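PDB 7AMK: proto-oncogene tyrosine-protein kinase receptor Ret from Danio rerio, which is a receptor tyrosine kinase whose cadherin-like extracellular domains probably take part in recognising GDNF bound to its co-receptor GFR alpha 1. Local coordinates for residues 228-242 and 256-268. The protein carries 4 engineered substitutions. Sequence-based numbering, arbitrary orientation.
Sequences DEDDNSPYVQGTDTE and FGTLFVYDRDTTP. Engineered in segment 228-242: Q237 (natural residue Asn). With CA (calcium ion), chain M; CA (calcium ion), chain N; CA (calcium ion), chain L.
The three-calcium junction between cadherin domains is built here from D228, D230, D231 and N232 of a linker and from D263 and D265 of a DxD sequence ending strand 255-263. D265 is the shared ligand: OD1 lies 2.4 Å from calcium M and OD2 2.4 Å from calcium N. D228 OD1, E229 O and D231 OD1 join it on the first ion, D230 OD1 and both oxygens of D263 on the second. D231 bridges as well, its OD2 binding the third calcium (chain L) together with two waters. The short spacings between these carboxylate oxygens are consistent with the calcium ions offsetting their mutual repulsion.

N232 works in both shells: its carbonyl O binds calcium N, while its side-chain amide and backbone N steady the bridging carboxylate of D265. With CG beside the backbone N (chi1 -68°), ND2 reaches D265 OD1 at 2.8 Å, nearly straight and within the amide plane but above the carboxylate plane; the backbone N takes the syn lone pair of D265 OD2. A leucine in its place would probably leave D265 OD1 without its side-chain amide donor and the bridging carboxylate freer to tilt. T266 N bonds to D228 OD2, whose carboxylate R195 also engages.

Beyond the metals the segments pair antiparallel: Y235 and Y262 exchange both backbone bonds. On the side-chain face shared by the two tyrosines, Y262 CB sits over one face of the Y235 ring, a CH-pi contact 4.0 Å from its centroid.

E142 and E196 of the preceding domain complete the first ion, E142 reaching the third too; N277 and D341 complete the second. Strand 235-236 edges the sheet beside 255-263, which continues to strand 312-321, whereas L259 and V236 pack on L353 of strand 350-359 in the facing sheet.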
loop_
_atom_site.group_PDB
_atom_site.type_symbol
_atom_site.label_atom_id
_atom_site.label_comp_id
_atom_site.label_asym_id
_atom_site.label_seq_id
_atom_site.Cartn_x
_atom_site.Cartn_y
_atom_site.Cartn_z
ATOM N N ASP A 228 -7.037 33.835 7.923
ATOM C CA ASP A 228 -5.845 33.609 7.128
ATOM C C ASP A 228 -6.084 34.072 5.706
ATOM O O ASP A 228 -7.192 33.990 5.177
ATOM C CB ASP A 228 -5.495 32.117 7.133
ATOM C CG ASP A 228 -4.179 31.821 6.502
ATOM O OD1 ASP A 228 -3.172 32.314 7.011
ATOM O OD2 ASP A 228 -4.143 31.066 5.514
ATOM N N GLU A 229 -5.023 34.535 5.070
ATOM C CA GLU A 229 -5.049 34.716 3.630
ATOM C C GLU A 229 -3.838 34.007 3.042
ATOM O O GLU A 229 -2.930 33.589 3.761
ATOM C CB GLU A 229 -5.088 36.198 3.249
ATOM C CG GLU A 229 -3.795 36.902 3.370
ATOM C CD GLU A 229 -3.883 38.328 2.826
ATOM O OE1 GLU A 229 -5.004 38.742 2.463
ATOM O OE2 GLU A 229 -2.843 39.033 2.758
ATOM N N ASP A 230 -3.839 33.851 1.722
ATOM C CA ASP A 230 -2.798 33.100 1.024
ATOM C C ASP A 230 -1.631 34.058 0.818
ATOM O O ASP A 230 -1.582 34.819 -0.146
ATOM C CB ASP A 230 -3.342 32.522 -0.286
ATOM C CG ASP A 230 -2.300 31.702 -1.078
ATOM O OD1 ASP A 230 -1.169 31.468 -0.609
ATOM O OD2 ASP A 230 -2.643 31.296 -2.203
ATOM N N ASP A 231 -0.687 34.043 1.759
ATOM C CA ASP A 231 0.442 34.968 1.698
ATOM C C ASP A 231 1.767 34.238 1.900
ATOM O O ASP A 231 2.763 34.865 2.278
ATOM C CB ASP A 231 0.274 36.120 2.712
ATOM C CG ASP A 231 0.325 35.642 4.189
ATOM O OD1 ASP A 231 0.422 34.427 4.454
ATOM O OD2 ASP A 231 0.286 36.508 5.087
ATOM N N ASN A 232 1.789 32.929 1.667
ATOM C CA ASN A 232 3.007 32.140 1.745
ATOM C C ASN A 232 3.072 31.216 0.540
ATOM O O ASN A 232 2.090 30.548 0.218
ATOM C CB ASN A 232 3.070 31.330 3.042
ATOM C CG ASN A 232 3.239 32.213 4.269
ATOM O OD1 ASN A 232 4.361 32.519 4.675
ATOM N ND2 ASN A 232 2.120 32.630 4.861
ATOM N N SER A 233 4.229 31.206 -0.139
ATOM C CA SER A 233 4.349 30.324 -1.282
ATOM C C SER A 233 4.742 28.918 -0.849
ATOM O O SER A 233 5.384 28.731 0.188
ATOM C CB SER A 233 5.385 30.852 -2.259
ATOM O OG SER A 233 6.600 31.108 -1.593
ATOM N N PRO A 234 4.343 27.922 -1.633
ATOM C CA PRO A 234 4.740 26.546 -1.344
ATOM C C PRO A 234 6.230 26.346 -1.552
ATOM O O PRO A 234 6.884 27.080 -2.287
ATOM C CB PRO A 234 3.923 25.738 -2.342
ATOM C CG PRO A 234 3.683 26.690 -3.470
ATOM C CD PRO A 234 3.477 28.012 -2.817
ATOM N N TYR A 235 6.773 25.337 -0.871
ATOM C CA TYR A 235 8.206 25.055 -0.950
ATOM C C TYR A 235 8.452 23.582 -0.632
ATOM O O TYR A 235 7.648 22.909 0.038
ATOM C CB TYR A 235 9.022 25.934 0.008
ATOM C CG TYR A 235 8.692 25.707 1.488
ATOM C CD1 TYR A 235 7.649 26.394 2.095
ATOM C CD2 TYR A 235 9.427 24.811 2.270
ATOM C CE1 TYR A 235 7.337 26.196 3.466
ATOM C CE2 TYR A 235 9.122 24.608 3.626
ATOM C CZ TYR A 235 8.080 25.302 4.215
ATOM O OH TYR A 235 7.776 25.107 5.543
ATOM N N VAL A 236 9.577 23.105 -1.090
ATOM C CA VAL A 236 10.007 21.751 -0.783
ATOM C C VAL A 236 11.050 21.823 0.312
ATOM O O VAL A 236 11.743 22.834 0.484
ATOM C CB VAL A 236 10.559 21.018 -2.021
ATOM C CG1 VAL A 236 9.427 20.717 -2.970
ATOM C CG2 VAL A 236 11.592 21.887 -2.700
ATOM N N GLN A 237 11.136 20.751 1.078
ATOM C CA GLN A 237 12.139 20.606 2.113
ATOM C C GLN A 237 13.135 19.577 1.603
ATOM O O GLN A 237 12.789 18.403 1.416
ATOM C CB GLN A 237 11.505 20.196 3.434
ATOM C CG GLN A 237 12.441 20.313 4.616
ATOM C CD GLN A 237 11.705 20.626 5.902
ATOM O OE1 GLN A 237 10.478 20.755 5.905
ATOM N NE2 GLN A 237 12.449 20.756 7.004
ATOM N N GLY A 238 14.342 20.025 1.333
ATOM C CA GLY A 238 15.373 19.139 0.813
ATOM C C GLY A 238 15.334 19.087 -0.708
ATOM O O GLY A 238 15.555 20.105 -1.367
ATOM N N THR A 239 15.049 17.908 -1.254
ATOM C CA THR A 239 15.090 17.709 -2.695
ATOM C C THR A 239 13.757 18.071 -3.338
ATOM O O THR A 239 12.698 18.010 -2.706
ATOM C CB THR A 239 15.442 16.261 -3.034
ATOM O OG1 THR A 239 15.389 16.081 -4.449
ATOM C CG2 THR A 239 14.452 15.298 -2.384
ATOM N N ASP A 240 13.823 18.460 -4.606
ATOM C CA ASP A 240 12.634 18.598 -5.427
ATOM C C ASP A 240 12.503 17.460 -6.422
ATOM O O ASP A 240 11.626 17.505 -7.291
ATOM C CB ASP A 240 12.629 19.944 -6.159
ATOM C CG ASP A 240 13.799 20.101 -7.134
ATOM O OD1 ASP A 240 14.039 19.190 -7.959
ATOM O OD2 ASP A 240 14.462 21.161 -7.090
ATOM N N THR A 241 13.341 16.438 -6.306
ATOM C CA THR A 241 13.411 15.357 -7.277
ATOM C C THR A 241 13.291 14.013 -6.574
ATOM O O THR A 241 13.865 13.799 -5.506
ATOM C CB THR A 241 14.726 15.417 -8.073
ATOM O OG1 THR A 241 14.731 16.605 -8.876
ATOM C CG2 THR A 241 14.877 14.189 -8.971
ATOM N N GLU A 242 12.541 13.112 -7.178
ATOM C CA GLU A 242 12.346 11.776 -6.647
ATOM C C GLU A 242 12.761 10.782 -7.722
ATOM O O GLU A 242 12.297 10.869 -8.866
ATOM C CB GLU A 242 10.889 11.576 -6.224
ATOM C CG GLU A 242 10.586 10.210 -5.632
ATOM C CD GLU A 242 11.173 10.033 -4.248
ATOM O OE1 GLU A 242 12.009 10.873 -3.842
ATOM O OE2 GLU A 242 10.792 9.057 -3.568
ATOM N N PHE A 256 4.785 4.870 -6.866
ATOM C CA PHE A 256 6.210 4.630 -7.037
ATOM C C PHE A 256 7.096 5.725 -6.465
ATOM O O PHE A 256 8.321 5.563 -6.465
ATOM C CB PHE A 256 6.539 4.439 -8.527
ATOM C CG PHE A 256 6.034 3.145 -9.086
ATOM C CD1 PHE A 256 4.734 3.036 -9.555
ATOM C CD2 PHE A 256 6.847 2.034 -9.125
ATOM C CE1 PHE A 256 4.258 1.838 -10.064
ATOM C CE2 PHE A 256 6.383 0.840 -9.634
ATOM C CZ PHE A 256 5.080 0.743 -10.105
ATOM N N GLY A 257 6.523 6.826 -5.990
ATOM C CA GLY A 257 7.319 7.923 -5.485
ATOM C C GLY A 257 6.425 8.912 -4.785
ATOM O O GLY A 257 5.225 8.998 -5.064
ATOM N N THR A 258 7.019 9.654 -3.859
ATOM C CA THR A 258 6.246 10.628 -3.105
ATOM C C THR A 258 7.089 11.864 -2.865
ATOM O O THR A 258 8.196 11.766 -2.326
ATOM C CB THR A 258 5.765 10.043 -1.775
ATOM O OG1 THR A 258 5.032 8.833 -2.034
ATOM C CG2 THR A 258 4.869 11.045 -1.048
ATOM N N LEU A 259 6.565 13.020 -3.270
ATOM C CA LEU A 259 7.177 14.309 -2.984
ATOM C C LEU A 259 6.231 15.148 -2.129
ATOM O O LEU A 259 5.018 15.201 -2.379
ATOM C CB LEU A 259 7.546 15.051 -4.275
ATOM C CG LEU A 259 8.781 14.570 -5.045
ATOM C CD1 LEU A 259 8.946 15.327 -6.358
ATOM C CD2 LEU A 259 10.042 14.704 -4.202
ATOM N N PHE A 260 6.799 15.798 -1.120
ATOM C CA PHE A 260 6.063 16.600 -0.155
ATOM C C PHE A 260 6.303 18.072 -0.436
ATOM O O PHE A 260 7.449 18.491 -0.626
ATOM C CB PHE A 260 6.492 16.269 1.279
ATOM C CG PHE A 260 6.095 14.888 1.718
ATOM C CD1 PHE A 260 4.817 14.643 2.189
ATOM C CD2 PHE A 260 6.984 13.839 1.625
ATOM C CE1 PHE A 260 4.441 13.367 2.583
ATOM C CE2 PHE A 260 6.618 12.564 2.010
ATOM C CZ PHE A 260 5.341 12.327 2.494
ATOM N N VAL A 261 5.223 18.850 -0.458
ATOM C CA VAL A 261 5.285 20.294 -0.621
ATOM C C VAL A 261 4.577 20.910 0.571
ATOM O O VAL A 261 3.526 20.418 0.990
ATOM C CB VAL A 261 4.652 20.743 -1.961
ATOM C CG1 VAL A 261 4.342 22.239 -1.950
ATOM C CG2 VAL A 261 5.573 20.343 -3.125
ATOM N N TYR A 262 5.154 21.964 1.123
ATOM C CA TYR A 262 4.648 22.581 2.334
ATOM C C TYR A 262 4.203 24.007 2.064
ATOM O O TYR A 262 4.774 24.708 1.221
ATOM C CB TYR A 262 5.701 22.572 3.454
ATOM C CG TYR A 262 6.248 21.187 3.717
ATOM C CD1 TYR A 262 7.319 20.682 2.975
ATOM C CD2 TYR A 262 5.683 20.368 4.690
ATOM C CE1 TYR A 262 7.814 19.399 3.214
ATOM C CE2 TYR A 262 6.161 19.105 4.927
ATOM C CZ TYR A 262 7.223 18.613 4.199
ATOM O OH TYR A 262 7.681 17.333 4.468
ATOM N N ASP A 263 3.167 24.427 2.788
ATOM C CA ASP A 263 2.640 25.783 2.649
ATOM C C ASP A 263 2.182 26.236 4.028
ATOM O O ASP A 263 1.358 25.565 4.658
ATOM C CB ASP A 263 1.488 25.816 1.630
ATOM C CG ASP A 263 1.119 27.223 1.188
ATOM O OD1 ASP A 263 0.974 28.109 2.042
ATOM O OD2 ASP A 263 0.966 27.444 -0.025
ATOM N N ARG A 264 2.726 27.356 4.510
ATOM C CA ARG A 264 2.396 27.801 5.860
ATOM C C ARG A 264 0.959 28.280 5.997
ATOM O O ARG A 264 0.449 28.350 7.124
ATOM C CB ARG A 264 3.361 28.899 6.298
ATOM C CG ARG A 264 4.782 28.383 6.387
ATOM C CD ARG A 264 5.741 29.390 7.005
ATOM N NE ARG A 264 7.086 28.819 7.080
ATOM C CZ ARG A 264 7.532 28.041 8.061
ATOM N NH1 ARG A 264 6.776 27.741 9.107
ATOM N NH2 ARG A 264 8.770 27.552 7.988
ATOM N N ASP A 265 0.299 28.606 4.889
ATOM C CA ASP A 265 -1.102 28.998 4.917
ATOM C C ASP A 265 -2.009 27.788 5.171
ATOM O O ASP A 265 -1.673 26.643 4.852
ATOM C CB ASP A 265 -1.498 29.665 3.601
ATOM C CG ASP A 265 -0.679 30.901 3.308
ATOM O OD1 ASP A 265 -0.438 31.685 4.250
ATOM O OD2 ASP A 265 -0.253 31.092 2.145
ATOM N N THR A 266 -3.172 28.058 5.751
ATOM C CA THR A 266 -4.193 27.048 5.997
ATOM C C THR A 266 -5.055 26.837 4.760
ATOM O O THR A 266 -5.115 27.671 3.854
ATOM C CB THR A 266 -5.108 27.455 7.168
ATOM O OG1 THR A 266 -5.970 28.515 6.745
ATOM C CG2 THR A 266 -4.281 27.928 8.351
ATOM N N THR A 267 -5.738 25.701 4.747
ATOM C CA THR A 267 -6.590 25.243 3.675
ATOM C C THR A 267 -7.755 24.514 4.324
ATOM O O THR A 267 -7.552 23.776 5.298
ATOM C CB THR A 267 -5.884 24.271 2.714
ATOM O OG1 THR A 267 -4.671 24.854 2.225
ATOM C CG2 THR A 267 -6.808 23.961 1.531
ATOM N N PRO A 268 -8.972 24.679 3.811
ATOM C CA PRO A 268 -10.087 23.888 4.338
ATOM C C PRO A 268 -9.834 22.401 4.109
ATOM O O PRO A 268 -9.096 21.996 3.203
ATOM C CB PRO A 268 -11.300 24.399 3.548
ATOM C CG PRO A 268 -10.861 25.751 3.008
ATOM C CD PRO A 268 -9.395 25.592 2.734
HETATM CA CA CA M . -1.440 33.343 5.637
HETATM CA CA CA N . 0.012 29.654 0.249
HETATM CA CA CA L . 0.824 36.101 7.248
HETATM O O HOH W 1 5.040 28.613 3.112
HETATM O O HOH W 2 9.930 18.392 0.744
HETATM O O HOH W 3 3.039 35.669 6.637
HETATM O O HOH W 4 1.026 38.418 7.316
#